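Local coordinates for probable spore coat polysaccharide biosynthesis protein E (Chromobacterium violaceum ATCC 12472, PDB 3G8R) that probably acts as an N-acylneuraminate-9-phosphate synthase, a zinc-binding enzyme of the NeuB family, of which this chain holds the barrel and the SAF domain, at residues 117-129 against 140-153. Residues are numbered along the deposited sequence; the frame is centred on the assembly and turned at random.
Sequences IASCSFTDWPLLE and ASTAGARREDIDKV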
loop_
_atom_site.group_PDB
_atom_site.type_symbol
_atom_site.label_atom_id
_atom_site.label_comp_id
_atom_site.label_asym_id
_atom_site.label_seq_id
_atom_site.Cartn_x
_atom_site.Cartn_y
_atom_site.Cartn_z
ATOM N N ILE A 117 -24.076 1.989 -6.711
ATOM C CA ILE A 117 -24.532 0.746 -7.277
ATOM C C ILE A 117 -23.986 -0.435 -6.461
ATOM O O ILE A 117 -22.770 -0.593 -6.325
ATOM C CB ILE A 117 -24.036 0.630 -8.712
ATOM C CG1 ILE A 117 -24.621 1.764 -9.540
ATOM C CG2 ILE A 117 -24.348 -0.764 -9.319
ATOM C CD1 ILE A 117 -24.197 1.723 -11.007
ATOM N N ALA A 118 -24.855 -1.275 -5.928
ATOM C CA ALA A 118 -24.388 -2.479 -5.255
ATOM C C ALA A 118 -23.773 -3.480 -6.238
ATOM O O ALA A 118 -24.070 -3.474 -7.432
ATOM C CB ALA A 118 -25.525 -3.130 -4.505
ATOM N N SER A 119 -22.934 -4.366 -5.728
ATOM C CA SER A 119 -22.243 -5.322 -6.574
ATOM C C SER A 119 -23.210 -6.260 -7.246
ATOM O O SER A 119 -22.907 -6.794 -8.305
ATOM C CB SER A 119 -21.249 -6.148 -5.751
ATOM O OG SER A 119 -21.059 -5.558 -4.480
ATOM N N CYS A 120 -24.358 -6.488 -6.608
ATOM C CA CYS A 120 -25.375 -7.429 -7.112
ATOM C C CYS A 120 -26.100 -6.831 -8.301
ATOM O O CYS A 120 -26.452 -7.545 -9.264
ATOM C CB CYS A 120 -26.372 -7.802 -6.014
ATOM S SG CYS A 120 -27.176 -6.385 -5.238
ATOM N N SER A 121 -26.301 -5.514 -8.244
ATOM C CA SER A 121 -26.938 -4.795 -9.324
ATOM C C SER A 121 -25.903 -4.313 -10.308
ATOM O O SER A 121 -26.249 -3.590 -11.245
ATOM C CB SER A 121 -27.668 -3.572 -8.795
ATOM O OG SER A 121 -28.077 -3.753 -7.457
ATOM N N PHE A 122 -24.633 -4.661 -10.106
ATOM C CA PHE A 122 -23.621 -4.108 -10.986
ATOM C C PHE A 122 -23.990 -4.351 -12.442
ATOM O O PHE A 122 -23.878 -3.448 -13.235
ATOM C CB PHE A 122 -22.190 -4.587 -10.681
ATOM C CG PHE A 122 -21.112 -3.794 -11.418
ATOM C CD1 PHE A 122 -20.342 -4.386 -12.431
ATOM C CD2 PHE A 122 -20.878 -2.444 -11.116
ATOM C CE1 PHE A 122 -19.351 -3.653 -13.138
ATOM C CE2 PHE A 122 -19.891 -1.714 -11.809
ATOM C CZ PHE A 122 -19.129 -2.332 -12.827
ATOM N N THR A 123 -24.471 -5.538 -12.790
ATOM C CA THR A 123 -24.839 -5.813 -14.187
ATOM C C THR A 123 -26.356 -5.853 -14.440
ATOM O O THR A 123 -26.821 -6.334 -15.471
ATOM C CB THR A 123 -24.191 -7.110 -14.693
ATOM O OG1 THR A 123 -24.367 -8.153 -13.719
ATOM C CG2 THR A 123 -22.741 -6.896 -14.908
ATOM N N ASP A 124 -27.119 -5.355 -13.484
ATOM C CA ASP A 124 -28.559 -5.232 -13.611
ATOM C C ASP A 124 -28.836 -4.082 -14.627
ATOM O O ASP A 124 -29.221 -2.950 -14.258
ATOM C CB ASP A 124 -29.126 -4.957 -12.209
ATOM C CG ASP A 124 -30.636 -5.106 -12.114
ATOM O OD1 ASP A 124 -31.329 -4.553 -12.993
ATOM O OD2 ASP A 124 -31.123 -5.749 -11.129
ATOM N N TRP A 125 -28.627 -4.413 -15.905
ATOM C CA TRP A 125 -28.616 -3.460 -17.023
ATOM C C TRP A 125 -29.773 -2.484 -17.076
ATOM O O TRP A 125 -29.566 -1.282 -17.239
ATOM C CB TRP A 125 -28.565 -4.220 -18.338
ATOM C CG TRP A 125 -27.397 -5.120 -18.410
ATOM C CD1 TRP A 125 -27.405 -6.494 -18.530
ATOM C CD2 TRP A 125 -26.021 -4.722 -18.343
ATOM N NE1 TRP A 125 -26.117 -6.965 -18.560
ATOM C CE2 TRP A 125 -25.243 -5.906 -18.439
ATOM C CE3 TRP A 125 -25.369 -3.483 -18.200
ATOM C CZ2 TRP A 125 -23.826 -5.886 -18.385
ATOM C CZ3 TRP A 125 -23.964 -3.460 -18.148
ATOM C CH2 TRP A 125 -23.211 -4.658 -18.237
ATOM N N PRO A 126 -31.001 -2.995 -16.946
ATOM C CA PRO A 126 -32.139 -2.085 -16.901
ATOM C C PRO A 126 -31.986 -1.069 -15.781
ATOM O O PRO A 126 -32.368 0.092 -15.965
ATOM C CB PRO A 126 -33.323 -3.005 -16.594
ATOM C CG PRO A 126 -32.875 -4.358 -17.005
ATOM C CD PRO A 126 -31.405 -4.408 -16.808
ATOM N N LEU A 127 -31.448 -1.488 -14.632
ATOM C CA LEU A 127 -31.269 -0.559 -13.521
ATOM C C LEU A 127 -30.236 0.487 -13.882
ATOM O O LEU A 127 -30.376 1.654 -13.492
ATOM C CB LEU A 127 -30.873 -1.266 -12.214
ATOM C CG LEU A 127 -30.593 -0.298 -11.060
ATOM C CD1 LEU A 127 -31.812 0.602 -10.763
ATOM C CD2 LEU A 127 -30.106 -0.955 -9.785
ATOM N N LEU A 128 -29.205 0.062 -14.617
ATOM C CA LEU A 128 -28.143 0.975 -15.036
ATOM C C LEU A 128 -28.668 2.005 -16.023
ATOM O O LEU A 128 -28.360 3.190 -15.901
ATOM C CB LEU A 128 -26.942 0.229 -15.627
ATOM C CG LEU A 128 -26.147 -0.657 -14.674
ATOM C CD1 LEU A 128 -24.751 -0.903 -15.222
ATOM C CD2 LEU A 128 -26.034 -0.073 -13.267
ATOM N N GLU A 129 -29.458 1.555 -16.991
ATOM C CA GLU A 129 -30.093 2.476 -17.916
ATOM C C GLU A 129 -30.818 3.552 -17.121
ATOM O O GLU A 129 -30.611 4.730 -17.378
ATOM C CB GLU A 129 -31.043 1.757 -18.872
ATOM C CG GLU A 129 -30.347 1.016 -20.024
ATOM C CD GLU A 129 -31.229 -0.065 -20.701
ATOM O OE1 GLU A 129 -31.917 -0.839 -19.982
ATOM O OE2 GLU A 129 -31.209 -0.161 -21.958
ATOM N N ALA A 140 -19.742 2.617 -7.825
ATOM C CA ALA A 140 -20.144 1.299 -8.240
ATOM C C ALA A 140 -19.292 0.242 -7.572
ATOM O O ALA A 140 -18.081 0.343 -7.509
ATOM C CB ALA A 140 -20.041 1.199 -9.742
ATOM N N SER A 141 -19.913 -0.778 -7.026
ATOM C CA SER A 141 -19.081 -1.789 -6.398
ATOM C C SER A 141 -19.006 -2.952 -7.327
ATOM O O SER A 141 -19.957 -3.218 -8.049
ATOM C CB SER A 141 -19.635 -2.212 -5.054
ATOM O OG SER A 141 -19.196 -1.307 -4.102
ATOM N N THR A 142 -17.909 -3.679 -7.254
ATOM C CA THR A 142 -17.554 -4.621 -8.301
ATOM C C THR A 142 -17.264 -6.086 -7.802
ATOM O O THR A 142 -16.751 -6.907 -8.558
ATOM C CB THR A 142 -16.354 -4.024 -9.072
ATOM O OG1 THR A 142 -15.603 -5.076 -9.670
ATOM C CG2 THR A 142 -15.415 -3.329 -8.128
ATOM N N ALA A 143 -17.604 -6.429 -6.563
ATOM C CA ALA A 143 -17.409 -7.811 -6.102
ATOM C C ALA A 143 -17.792 -8.898 -7.123
ATOM O O ALA A 143 -18.901 -8.953 -7.605
ATOM C CB ALA A 143 -18.125 -8.051 -4.811
ATOM N N GLY A 144 -16.859 -9.769 -7.460
ATOM C CA GLY A 144 -17.129 -10.826 -8.428
ATOM C C GLY A 144 -17.640 -10.350 -9.780
ATOM O O GLY A 144 -18.351 -11.101 -10.465
ATOM N N ALA A 145 -17.310 -9.119 -10.170
ATOM C CA ALA A 145 -17.654 -8.648 -11.509
ATOM C C ALA A 145 -16.572 -9.117 -12.446
ATOM O O ALA A 145 -15.387 -9.030 -12.112
ATOM C CB ALA A 145 -17.724 -7.142 -11.546
ATOM N N ARG A 146 -16.953 -9.599 -13.619
ATOM C CA ARG A 146 -15.967 -9.864 -14.658
ATOM C C ARG A 146 -15.324 -8.558 -15.139
ATOM O O ARG A 146 -15.956 -7.493 -15.115
ATOM C CB ARG A 146 -16.606 -10.569 -15.840
ATOM C CG ARG A 146 -17.290 -11.836 -15.490
ATOM C CD ARG A 146 -17.489 -12.670 -16.731
ATOM N NE ARG A 146 -18.633 -12.269 -17.580
ATOM C CZ ARG A 146 -18.584 -12.055 -18.911
ATOM N NH1 ARG A 146 -17.437 -12.181 -19.610
ATOM N NH2 ARG A 146 -19.698 -11.705 -19.562
ATOM N N ARG A 147 -14.060 -8.655 -15.553
ATOM C CA ARG A 147 -13.334 -7.557 -16.192
ATOM C C ARG A 147 -14.126 -6.990 -17.388
ATOM O O ARG A 147 -14.364 -5.786 -17.466
ATOM C CB ARG A 147 -11.967 -8.052 -16.655
ATOM C CG ARG A 147 -10.944 -6.951 -16.854
ATOM C CD ARG A 147 -9.622 -7.517 -17.413
ATOM N NE ARG A 147 -9.541 -7.546 -18.885
ATOM C CZ ARG A 147 -9.471 -8.654 -19.624
ATOM N NH1 ARG A 147 -9.393 -8.565 -20.956
ATOM N NH2 ARG A 147 -9.472 -9.853 -19.038
ATOM N N GLU A 148 -14.548 -7.866 -18.295
ATOM C CA GLU A 148 -15.348 -7.470 -19.451
ATOM C C GLU A 148 -16.614 -6.669 -19.059
ATOM O O GLU A 148 -16.991 -5.710 -19.748
ATOM C CB GLU A 148 -15.680 -8.675 -20.353
ATOM C CG GLU A 148 -15.621 -10.064 -19.689
ATOM C CD GLU A 148 -14.198 -10.523 -19.258
ATOM O OE1 GLU A 148 -13.286 -10.551 -20.117
ATOM O OE2 GLU A 148 -13.996 -10.853 -18.051
ATOM N N ASP A 149 -17.239 -7.032 -17.945
ATOM C CA ASP A 149 -18.403 -6.298 -17.470
ATOM C C ASP A 149 -18.088 -4.929 -16.892
ATOM O O ASP A 149 -18.876 -4.000 -17.069
ATOM C CB ASP A 149 -19.149 -7.089 -16.402
ATOM C CG ASP A 149 -19.904 -8.269 -16.966
ATOM O OD1 ASP A 149 -20.339 -8.186 -18.156
ATOM O OD2 ASP A 149 -20.068 -9.270 -16.205
ATOM N N ILE A 150 -16.976 -4.823 -16.166
ATOM C CA ILE A 150 -16.619 -3.601 -15.458
ATOM C C ILE A 150 -16.140 -2.652 -16.498
ATOM O O ILE A 150 -16.419 -1.462 -16.446
ATOM C CB ILE A 150 -15.465 -3.811 -14.471
ATOM C CG1 ILE A 150 -15.740 -4.976 -13.553
ATOM C CG2 ILE A 150 -15.244 -2.564 -13.623
ATOM C CD1 ILE A 150 -14.611 -5.305 -12.582
ATOM N N ASP A 151 -15.392 -3.200 -17.444
ATOM C CA ASP A 151 -15.105 -2.513 -18.691
ATOM C C ASP A 151 -16.355 -1.971 -19.365
ATOM O O ASP A 151 -16.378 -0.795 -19.710
ATOM C CB ASP A 151 -14.409 -3.445 -19.652
ATOM C CG ASP A 151 -12.927 -3.485 -19.452
ATOM O OD1 ASP A 151 -12.407 -2.941 -18.455
ATOM O OD2 ASP A 151 -12.255 -4.077 -20.331
ATOM N N LYS A 152 -17.380 -2.799 -19.571
ATOM C CA LYS A 152 -18.557 -2.302 -20.275
ATOM C C LYS A 152 -19.120 -1.144 -19.485
ATOM O O LYS A 152 -19.344 -0.045 -20.036
ATOM C CB LYS A 152 -19.637 -3.358 -20.455
ATOM C CG LYS A 152 -19.457 -4.191 -21.697
ATOM C CD LYS A 152 -20.311 -5.465 -21.693
ATOM C CE LYS A 152 -19.594 -6.587 -22.475
ATOM N NZ LYS A 152 -19.719 -7.916 -21.779
ATOM N N VAL A 153 -19.298 -1.392 -18.190
ATOM C CA VAL A 153 -19.907 -0.434 -17.310
ATOM C C VAL A 153 -19.093 0.859 -17.192
ATOM O O VAL A 153 -19.659 1.945 -17.236
ATOM C CB VAL A 153 -20.139 -1.032 -15.919
ATOM C CG1 VAL A 153 -20.516 0.061 -14.964
ATOM C CG2 VAL A 153 -21.237 -2.039 -15.967
#
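The ring of F122 is wedged between the end of strand 138-141 and helix 147-158, and most of the apolar contact gathers round it. With CG anti to the backbone N (chi1 -168°), the ring reaches across to V153, whose CG2 sits over one face, 4.1 Å from the F122 ring centroid, in a CH-pi contact. Two groups meet the ring in its plane: A140 CB lies 3.6 Å from F122 CE2, and the backbone CA of I150 is 3.6 Å from F122 CE1. A145 CB adds an oblique contact beside F122 CD1. V153 is also touched from helix 125-132, where its CG2 meets L128 CD1 and the six-membered part of the W125 indole at CZ3. On the side of helix 147-158 that carries D149, the methyl of T123 rests against the carboxylate, T123 CG2 to D149 CG 3.8 Å; T123 OG1 instead hydrogen-bonds N313 of the second subunit. D149 belongs to a charge network with R146 and K152, in which the R146 guanidinium is not aimed at the carboxylate and the K152 link is long. At the strand ends the S119 side chain packs on A143 CB.

Polar contacts join the backbones there. S141 N donates to I117 O at 2.9 Å, continuing the parallel pairing of I117 with A140. Beyond the strand end, S119 CA makes a CA-H...O contact of 3.4 Å with S141 O. S141 OG hydrogen-bonds K116 NZ.

I117, the loop and helix 125-132 start a right-handed beta-alpha-beta crossover that returns through strand 138-141, which helix 147-158 follows. Segments 125-129 and 147-153 run roughly parallel, their axes 20° apart, on the outside of a TIM barrel, and the side chain of S119 lies about 7 Å from the bound zinc ion, at the C-terminal ends of the barrel strands.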